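Guanylate kinase (Stenotrophomonas maltophilia, PDB 6WCT) catalyses transfer of a phosphate from ATP to GMP, giving GDP and ADP, and probably serves in recycling GMP. Local coordinates at residues 188-191 / 192-196. Sequence-based numbering, arbitrary orientation.
Sequences FDTA and VDELC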
# COMPACT_ATOMS: atom_id res chain seq x y z
N PHE A 188 -4.18 -1.36 19.06
CA PHE A 188 -4.81 -2.44 18.32
C PHE A 188 -5.69 -1.92 17.18
O PHE A 188 -5.55 -2.35 16.03
CB PHE A 188 -5.61 -3.35 19.25
CG PHE A 188 -6.35 -4.44 18.54
CD1 PHE A 188 -5.67 -5.55 18.06
CD2 PHE A 188 -7.71 -4.35 18.33
CE1 PHE A 188 -6.34 -6.55 17.38
CE2 PHE A 188 -8.40 -5.35 17.66
CZ PHE A 188 -7.71 -6.45 17.18
N ASP A 189 -6.59 -0.98 17.48
CA ASP A 189 -7.49 -0.49 16.44
C ASP A 189 -6.73 0.22 15.33
O ASP A 189 -7.20 0.27 14.19
CB ASP A 189 -8.51 0.48 17.01
CG ASP A 189 -9.55 -0.20 17.89
OD1 ASP A 189 -9.78 -1.42 17.71
OD2 ASP A 189 -10.13 0.48 18.75
N THR A 190 -5.57 0.81 15.66
CA THR A 190 -4.76 1.44 14.62
C THR A 190 -4.12 0.38 13.72
O THR A 190 -4.16 0.51 12.49
CB THR A 190 -3.72 2.36 15.26
OG1 THR A 190 -4.40 3.40 15.99
CG2 THR A 190 -2.86 3.01 14.22
N ALA A 191 -3.57 -0.68 14.30
CA ALA A 191 -2.97 -1.74 13.48
C ALA A 191 -4.00 -2.36 12.53
O ALA A 191 -3.68 -2.68 11.38
CB ALA A 191 -2.35 -2.83 14.38
N VAL A 192 -5.24 -2.54 13.00
CA VAL A 192 -6.30 -3.06 12.15
C VAL A 192 -6.57 -2.09 11.00
O VAL A 192 -6.63 -2.49 9.83
CB VAL A 192 -7.57 -3.33 12.99
CG1 VAL A 192 -8.74 -3.77 12.12
CG2 VAL A 192 -7.28 -4.41 14.03
N ASP A 193 -6.71 -0.80 11.32
CA ASP A 193 -6.87 0.20 10.27
C ASP A 193 -5.74 0.13 9.25
O ASP A 193 -5.97 0.27 8.04
CB ASP A 193 -6.90 1.61 10.86
CG ASP A 193 -8.13 1.88 11.67
OD1 ASP A 193 -9.12 1.13 11.55
OD2 ASP A 193 -8.09 2.87 12.43
N GLU A 194 -4.51 -0.06 9.73
CA GLU A 194 -3.35 -0.05 8.85
C GLU A 194 -3.32 -1.29 7.96
O GLU A 194 -3.01 -1.20 6.77
CB GLU A 194 -2.07 0.08 9.69
CG GLU A 194 -2.00 1.43 10.44
CD GLU A 194 -0.68 1.67 11.18
OE1 GLU A 194 0.02 0.70 11.52
OE2 GLU A 194 -0.35 2.86 11.42
N LEU A 195 -3.64 -2.45 8.51
CA LEU A 195 -3.70 -3.63 7.67
C LEU A 195 -4.84 -3.50 6.66
O LEU A 195 -4.71 -3.94 5.51
CB LEU A 195 -3.83 -4.90 8.52
CG LEU A 195 -3.68 -6.23 7.78
CD1 LEU A 195 -2.34 -6.33 7.11
CD2 LEU A 195 -3.98 -7.44 8.66
N CYS A 196 -5.96 -2.91 7.07
CA CYS A 196 -7.04 -2.67 6.10
C CYS A 196 -6.59 -1.73 4.99
O CYS A 196 -6.92 -1.95 3.82
CB CYS A 196 -8.29 -2.13 6.80
SG CYS A 196 -9.14 -3.32 7.87
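One face of the F188 ring receives the CG2 methyl of V192, a CH-pi contact in which the methyl stands 4.0 Å from the ring centroid, 19° off the normal and displaced toward the rim near CZ. The two residues are an i, i+4 pair in the first turns of helix 188-203, which follows the last strand of the parallel sheet in this P-loop kinase fold. The contact illustrates how two side chains one turn apart meet beside the backbone bond that links their residues. With F188 CG anti to the backbone N (chi1 177°) and so beside the carbonyl carbon, a ring face is left available to V192 CG2, which touches both that face and the carbonyl oxygen, 3.4 Å from F188 O. That same oxygen accepts the V192 N-H, N to O 3.1 Å.

Around the helix, the other faces have different company. A191 and L195, linked by the L195 N to A191 O bond of 2.9 Å, face inward onto I183 of strand 181-184, and helix 35-45, which follows the P-loop, packs against them through I38 and T42. The carboxylate of D193 reaches helix 35-45, its OD1 forming a salt bridge with R45 NH1. On the side of E194, which packs on L204 of the second subunit, the extended chain brings OE2 within 3.8 Å of T190 CG2, while E194 N donates to T190 O at 2.8 Å.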